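Local coordinates for alcohol dehydrogenase superfamily protein (Novosphingobium aromaticivorans, PDB 3GAZ) that probably acts as an NADP-dependent oxidoreductase of the medium-chain, alcohol dehydrogenase-like superfamily, at residues A117-P120 against T124-Q127; S185-V190 against P197-R202; V220-T223 against P227-D230. One frame throughout, in Å; residues are numbered along the deposited sequence.

Interaction 1: A117-P120 against T124-Q127; sequences ASKP and TMRQ
Lys-119 passes the Thr-124 carbonyl with its CD 4.4 Å from Thr-124 O, and two further flat groups frame the contact. Lys-119 NZ comes to Pro-120 O (3.1 Å) from above the carbonyl plane, tilted 39° out of it and not on a lone pair. The Gln-127 amide is used in its plane instead: a lone pair of Gln-127 OE1 receives Thr-124 N at 2.9 Å. Between segments 117-120 and 124-127 the touch is apolar, the lysine chain crossing selenomethionine Met-125 at about a right angle. Lys-119 CD rests 3.7 Å from SE of Met-125, and Lys-119 CE lies as near to Met-125 CE. Bends at the last two torsions fold the lysine tip back over the loop that joins the two segments, where NZ is also hydrogen-bonded to Leu-123 O. An alanine in place of Lys-119 would remove both the amine and the aliphatic chain, and would probably leave the carbonyls of Pro-120 and Leu-123 without this donor and the Met-125 selenoether freer to turn. At the start of helix 125-129, Thr-124 OG1 accepts the nearly straight bond from Gln-127 N (3.2 Å, 171°), which with the return bond to OE1 makes Thr-124 and Gln-127 a capping box.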
loop_
_atom_site.group_PDB
_atom_site.type_symbol
_atom_site.label_atom_id
_atom_site.label_comp_id
_atom_site.label_asym_id
_atom_site.label_seq_id
_atom_site.Cartn_x
_atom_site.Cartn_y
_atom_site.Cartn_z
ATOM N N ALA A 117 10.177 4.803 18.317
ATOM C CA ALA A 117 11.270 5.101 19.230
ATOM C C ALA A 117 10.665 5.942 20.347
ATOM O O ALA A 117 9.721 6.707 20.115
ATOM C CB ALA A 117 12.365 5.884 18.517
ATOM N N SER A 118 11.195 5.798 21.557
ATOM C CA SER A 118 10.686 6.564 22.683
ATOM C C SER A 118 10.752 8.043 22.341
ATOM O O SER A 118 11.705 8.501 21.704
ATOM C CB SER A 118 11.514 6.284 23.941
ATOM O OG SER A 118 11.375 4.934 24.349
ATOM N N LYS A 119 9.734 8.789 22.751
ATOM C CA LYS A 119 9.699 10.219 22.484
ATOM C C LYS A 119 10.750 10.931 23.328
ATOM O O LYS A 119 10.912 10.627 24.506
ATOM C CB LYS A 119 8.323 10.796 22.819
ATOM C CG LYS A 119 8.215 12.298 22.541
ATOM C CD LYS A 119 6.874 12.873 22.967
ATOM C CE LYS A 119 6.767 12.979 24.477
ATOM N NZ LYS A 119 7.817 13.874 25.041
ATOM N N PRO A 120 11.492 11.874 22.725
ATOM C CA PRO A 120 12.514 12.612 23.468
ATOM C C PRO A 120 11.822 13.298 24.641
ATOM O O PRO A 120 10.819 13.991 24.458
ATOM C CB PRO A 120 13.034 13.607 22.434
ATOM C CG PRO A 120 12.932 12.825 21.161
ATOM C CD PRO A 120 11.571 12.169 21.283
ATOM N N THR A 124 7.625 18.411 23.458
ATOM C CA THR A 124 6.191 18.278 23.668
ATOM C C THR A 124 5.742 17.323 22.560
ATOM O O THR A 124 6.514 17.029 21.648
ATOM C CB THR A 124 5.457 19.619 23.479
ATOM O OG1 THR A 124 5.583 20.039 22.113
ATOM C CG2 THR A 124 6.041 20.687 24.408
HETATM N N MSE A 125 4.508 16.836 22.627
HETATM C CA MSE A 125 4.026 15.924 21.596
HETATM C C MSE A 125 4.039 16.589 20.214
HETATM O O MSE A 125 4.354 15.945 19.209
HETATM C CB MSE A 125 2.618 15.432 21.944
HETATM C CG MSE A 125 2.576 14.403 23.088
HETATM SE SE MSE A 125 3.210 12.757 22.611
HETATM C CE MSE A 125 3.228 11.913 24.217
ATOM N N ARG A 126 3.702 17.875 20.166
ATOM C CA ARG A 126 3.698 18.608 18.901
ATOM C C ARG A 126 5.106 18.650 18.310
ATOM O O ARG A 126 5.302 18.343 17.135
ATOM C CB ARG A 126 3.179 20.036 19.113
ATOM C CG ARG A 126 1.656 20.183 18.990
ATOM C CD ARG A 126 1.162 21.500 19.598
ATOM N NE ARG A 126 1.941 22.655 19.155
ATOM C CZ ARG A 126 1.907 23.173 17.929
ATOM N NH1 ARG A 126 1.122 22.645 16.999
ATOM N NH2 ARG A 126 2.668 24.218 17.631
ATOM N N GLN A 127 6.085 19.021 19.134
ATOM C CA GLN A 127 7.475 19.105 18.688
ATOM C C GLN A 127 8.010 17.784 18.140
ATOM O O GLN A 127 8.676 17.756 17.108
ATOM C CB GLN A 127 8.383 19.548 19.837
ATOM C CG GLN A 127 8.304 21.010 20.210
ATOM C CD GLN A 127 9.206 21.329 21.390
ATOM O OE1 GLN A 127 9.053 20.758 22.469
ATOM N NE2 GLN A 127 10.157 22.234 21.188
#

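Interaction 2: S185-V190 against P197-R202; sequences SDLEYV and PIDASR
Pro-197 meets helix 184-193 through its ring, whose CB sits 3.6 Å from Leu-187 O and 4.1 Å from Leu-187 CD2. Val-190, nearly one turn further along the helix, adds CG1 beside CA and CB of the same proline; its other neighbours include Ala-180 and Ala-182 of the adjoining strand and Ile-168 of helix 162-173. CB of Ile-198 is directed away from helix 184-193, and the side chain packs on Tyr-207 and His-211 of helix 204-212; the Ile-198 carbonyl oxygen makes the contact, in van der Waals touch with Leu-187 CD2 at 3.7 Å. Short segments of helix and strand run antiparallel, at 166° with axes 7.9 Å apart, as expected where a helix returns the chain between two parallel strands. This is the beta-alpha-beta crossover 177-182, 184-193, 196-199 of the Rossmann-type domain, and it ends on an outermost strand of the sheet within this chain. Asp-199 follows, its carboxylate shared between two tasks. Asp-199 OD2 touches Leu-187 CD1 at 3.7 Å, the two side chains crossing obliquely. With CG anti to the backbone N (chi1 -162°), OD1 accepts twice from Ser-201. Ser-201 N comes to the anti lone pair of Asp-199 OD1 at 3.1 Å, an Asx turn, whereas Ser-201 OG meets Asp-199 OD1 from above the carboxylate plane at 2.6 Å. Arg-202 N closes the type I turn on Asp-199 O, and its guanidinium salt-bridges Glu-210.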
loop_
_atom_site.group_PDB
_atom_site.type_symbol
_atom_site.label_atom_id
_atom_site.label_comp_id
_atom_site.label_asym_id
_atom_site.label_seq_id
_atom_site.Cartn_x
_atom_site.Cartn_y
_atom_site.Cartn_z
ATOM N N SER A 185 13.694 35.840 5.648
ATOM C CA SER A 185 13.129 35.499 6.949
ATOM C C SER A 185 13.811 34.357 7.704
ATOM O O SER A 185 13.778 34.317 8.934
ATOM C CB SER A 185 11.638 35.180 6.788
ATOM O OG SER A 185 11.439 34.115 5.870
ATOM N N ASP A 186 14.432 33.432 6.981
ATOM C CA ASP A 186 15.082 32.296 7.625
ATOM C C ASP A 186 16.579 32.459 7.887
ATOM O O ASP A 186 17.164 31.671 8.633
ATOM C CB ASP A 186 14.851 31.027 6.801
ATOM C CG ASP A 186 13.381 30.678 6.664
ATOM O OD1 ASP A 186 12.658 30.702 7.681
ATOM O OD2 ASP A 186 12.950 30.367 5.537
ATOM N N LEU A 187 17.197 33.474 7.285
ATOM C CA LEU A 187 18.632 33.704 7.464
ATOM C C LEU A 187 19.032 33.822 8.932
ATOM O O LEU A 187 20.076 33.317 9.347
ATOM C CB LEU A 187 19.063 34.969 6.712
ATOM C CG LEU A 187 18.964 34.887 5.185
ATOM C CD1 LEU A 187 19.252 36.251 4.579
ATOM C CD2 LEU A 187 19.941 33.842 4.657
ATOM N N GLU A 188 18.197 34.498 9.710
ATOM C CA GLU A 188 18.455 34.694 11.125
ATOM C C GLU A 188 18.326 33.373 11.877
ATOM O O GLU A 188 19.111 33.079 12.782
ATOM C CB GLU A 188 17.467 35.712 11.689
ATOM C CG GLU A 188 17.818 36.185 13.067
ATOM C CD GLU A 188 19.248 36.659 13.142
ATOM O OE1 GLU A 188 19.666 37.440 12.258
ATOM O OE2 GLU A 188 19.950 36.249 14.083
ATOM N N TYR A 189 17.325 32.588 11.498
ATOM C CA TYR A 189 17.082 31.295 12.119
ATOM C C TYR A 189 18.270 30.360 11.886
ATOM O O TYR A 189 18.737 29.694 12.811
ATOM C CB TYR A 189 15.805 30.667 11.547
ATOM C CG TYR A 189 15.625 29.219 11.939
ATOM C CD1 TYR A 189 15.232 28.868 13.230
ATOM C CD2 TYR A 189 15.911 28.197 11.037
ATOM C CE1 TYR A 189 15.133 27.529 13.617
ATOM C CE2 TYR A 189 15.819 26.855 11.412
ATOM C CZ TYR A 189 15.431 26.528 12.700
ATOM O OH TYR A 189 15.353 25.206 13.077
ATOM N N VAL A 190 18.754 30.316 10.647
ATOM C CA VAL A 190 19.892 29.467 10.293
ATOM C C VAL A 190 21.140 29.874 11.071
ATOM O O VAL A 190 21.889 29.022 11.558
ATOM C CB VAL A 190 20.188 29.535 8.775
ATOM C CG1 VAL A 190 21.497 28.819 8.454
ATOM C CG2 VAL A 190 19.042 28.896 8.009
ATOM N N PRO A 197 24.880 31.537 7.466
ATOM C CA PRO A 197 23.798 31.850 6.531
ATOM C C PRO A 197 24.262 32.405 5.192
ATOM O O PRO A 197 25.226 33.169 5.114
ATOM C CB PRO A 197 22.962 32.861 7.304
ATOM C CG PRO A 197 24.001 33.594 8.103
ATOM C CD PRO A 197 24.861 32.459 8.615
ATOM N N ILE A 198 23.550 32.017 4.139
ATOM C CA ILE A 198 23.842 32.462 2.788
ATOM C C ILE A 198 22.525 32.800 2.107
ATOM O O ILE A 198 21.653 31.943 1.966
ATOM C CB ILE A 198 24.563 31.358 1.980
ATOM C CG1 ILE A 198 25.936 31.081 2.599
ATOM C CG2 ILE A 198 24.675 31.768 0.516
ATOM C CD1 ILE A 198 26.643 29.851 2.036
ATOM N N ASP A 199 22.375 34.056 1.699
ATOM C CA ASP A 199 21.158 34.489 1.027
ATOM C C ASP A 199 20.970 33.607 -0.207
ATOM O O ASP A 199 21.838 33.547 -1.076
ATOM C CB ASP A 199 21.280 35.960 0.627
ATOM C CG ASP A 199 19.940 36.594 0.322
ATOM O OD1 ASP A 199 19.295 36.190 -0.670
ATOM O OD2 ASP A 199 19.534 37.499 1.079
ATOM N N ALA A 200 19.832 32.919 -0.267
ATOM C CA ALA A 200 19.515 32.005 -1.364
ATOM C C ALA A 200 19.512 32.622 -2.759
ATOM O O ALA A 200 19.422 31.902 -3.755
ATOM C CB ALA A 200 18.166 31.326 -1.096
ATOM N N SER A 201 19.610 33.946 -2.838
ATOM C CA SER A 201 19.619 34.626 -4.131
ATOM C C SER A 201 21.029 34.711 -4.719
ATOM O O SER A 201 21.200 35.000 -5.899
ATOM C CB SER A 201 19.048 36.038 -3.984
ATOM O OG SER A 201 19.875 36.829 -3.148
ATOM N N ARG A 202 22.036 34.457 -3.890
ATOM C CA ARG A 202 23.424 34.519 -4.332
ATOM C C ARG A 202 23.800 33.309 -5.185
ATOM O O ARG A 202 23.218 32.237 -5.043
ATOM C CB ARG A 202 24.346 34.615 -3.114
ATOM C CG ARG A 202 24.101 35.858 -2.267
ATOM C CD ARG A 202 24.908 35.821 -0.987
ATOM N NE ARG A 202 26.342 35.740 -1.241
ATOM C CZ ARG A 202 27.247 35.493 -0.300
ATOM N NH1 ARG A 202 26.862 35.306 0.953
ATOM N NH2 ARG A 202 28.535 35.427 -0.613
#

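Interaction 3: V220-T223 against P227-D230; sequences VYDT and PVLD
Asp-222, the last residue of strand 217-222, and Leu-229, in the first turn of helix 227-235, have their CA atoms 5.8 Å apart, the nearest pair between the two segments, with no hydrogen bond running directly from one segment to the other. CB of Asp-222 is directed toward the helix, and its side chain makes every contact across the two segments. Its CG stands anti to the backbone N (chi1 166°), which sets the carboxylate against the backbone of the helical turn, Asp-222 CG lying 3.9 Å from Leu-229 CA. The two oxygens then part company. Asp-222 OD1 is packed tightly against Val-228 CG1 at 3.2 Å, with CB of that valine slightly further off; Asp-222 OD2 lies 3.5 Å from Leu-229 CB and 3.8 Å from Leu-229 CD1. The Leu-229 side chain crosses that of the aspartate at roughly a right angle. Although buried among methyl and methylene groups, the carboxylate is well supplied with polar partners. OD1 accepts from the backbone N of both Leu-224 and Gly-225, so the side chain fastens the loop that leads from strand to helix, while OD2 is hydrogen-bonded to Ser-244 OG. These bonds probably hold the carboxylate in one rotation, and its position at the N-terminal end of the helix would probably stabilise negative charge. Around this junction, strand 217-222 runs between strands 153-157 and 240-244 of the parallel Rossmann-type sheet; Val-228 leans on Gln-157 of the former, and Leu-229 on Val-242 and Ser-244 of the latter.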
loop_
_atom_site.group_PDB
_atom_site.type_symbol
_atom_site.label_atom_id
_atom_site.label_comp_id
_atom_site.label_asym_id
_atom_site.label_seq_id
_atom_site.Cartn_x
_atom_site.Cartn_y
_atom_site.Cartn_z
ATOM N N VAL A 220 27.103 18.655 -0.359
ATOM C CA VAL A 220 25.983 19.561 -0.613
ATOM C C VAL A 220 24.661 18.799 -0.523
ATOM O O VAL A 220 24.467 17.800 -1.215
ATOM C CB VAL A 220 26.056 20.205 -2.014
ATOM C CG1 VAL A 220 24.852 21.129 -2.220
ATOM C CG2 VAL A 220 27.361 20.997 -2.172
ATOM N N TYR A 221 23.755 19.263 0.334
ATOM C CA TYR A 221 22.463 18.603 0.462
ATOM C C TYR A 221 21.354 19.471 -0.120
ATOM O O TYR A 221 21.006 20.513 0.435
ATOM C CB TYR A 221 22.136 18.284 1.927
ATOM C CG TYR A 221 21.051 17.228 2.081
ATOM C CD1 TYR A 221 19.888 17.278 1.311
ATOM C CD2 TYR A 221 21.192 16.180 2.986
ATOM C CE1 TYR A 221 18.891 16.308 1.436
ATOM C CE2 TYR A 221 20.199 15.202 3.122
ATOM C CZ TYR A 221 19.053 15.273 2.342
ATOM O OH TYR A 221 18.070 14.313 2.461
ATOM N N ASP A 222 20.805 19.028 -1.246
ATOM C CA ASP A 222 19.722 19.734 -1.907
ATOM C C ASP A 222 18.391 19.273 -1.327
ATOM O O ASP A 222 18.032 18.103 -1.449
ATOM C CB ASP A 222 19.747 19.445 -3.412
ATOM C CG ASP A 222 18.469 19.865 -4.104
ATOM O OD1 ASP A 222 17.974 20.973 -3.816
ATOM O OD2 ASP A 222 17.959 19.090 -4.940
ATOM N N THR A 223 17.662 20.184 -0.688
ATOM C CA THR A 223 16.364 19.827 -0.124
ATOM C C THR A 223 15.248 20.478 -0.927
ATOM O O THR A 223 14.074 20.342 -0.580
ATOM C CB THR A 223 16.200 20.308 1.334
ATOM O OG1 THR A 223 15.945 21.718 1.344
ATOM C CG2 THR A 223 17.443 20.009 2.144
ATOM N N PRO A 227 16.081 23.458 -10.113
ATOM C CA PRO A 227 17.270 24.278 -10.372
ATOM C C PRO A 227 18.249 24.290 -9.201
ATOM O O PRO A 227 19.450 24.482 -9.387
ATOM C CB PRO A 227 16.685 25.665 -10.635
ATOM C CG PRO A 227 15.324 25.359 -11.208
ATOM C CD PRO A 227 14.849 24.245 -10.303
ATOM N N VAL A 228 17.734 24.091 -7.992
ATOM C CA VAL A 228 18.587 24.094 -6.809
ATOM C C VAL A 228 19.574 22.923 -6.857
ATOM O O VAL A 228 20.681 23.009 -6.318
ATOM C CB VAL A 228 17.746 24.012 -5.507
ATOM C CG1 VAL A 228 18.658 24.060 -4.296
ATOM C CG2 VAL A 228 16.743 25.173 -5.462
ATOM N N LEU A 229 19.171 21.829 -7.497
ATOM C CA LEU A 229 20.054 20.671 -7.604
ATOM C C LEU A 229 21.202 21.016 -8.550
ATOM O O LEU A 229 22.358 20.648 -8.310
ATOM C CB LEU A 229 19.287 19.450 -8.119
ATOM C CG LEU A 229 20.138 18.194 -8.326
ATOM C CD1 LEU A 229 20.925 17.888 -7.056
ATOM C CD2 LEU A 229 19.237 17.025 -8.699
ATOM N N ASP A 230 20.886 21.728 -9.627
ATOM C CA ASP A 230 21.917 22.137 -10.580
ATOM C C ASP A 230 22.904 23.061 -9.864
ATOM O O ASP A 230 24.112 22.969 -10.059
ATOM C CB ASP A 230 21.294 22.873 -11.770
ATOM C CG ASP A 230 20.338 22.001 -12.558
ATOM O OD1 ASP A 230 20.751 20.907 -12.991
ATOM O OD2 ASP A 230 19.175 22.414 -12.746
#

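In the fold
Interactions 2 and 3 hold helices to the same parallel Rossmann-type sheet, their centres about 15 Å apart, one at strand 196-199, an outermost strand of the sheet within this chain, and the other at the interior strand 217-222. Interaction 1 lies elsewhere, at the surface beside the mixed sheet that contains strand 116-118, its centre about 30 Å from that of interaction 3. No hydrogen bond crosses between the segments in any of the three, yet the chemistry follows the location. The surface contact is aliphatic chain against selenoether, interaction 2 is partly buried and chiefly apolar, and interaction 3 buries a carboxylate whose polar needs are met by the adjoining loop and strand.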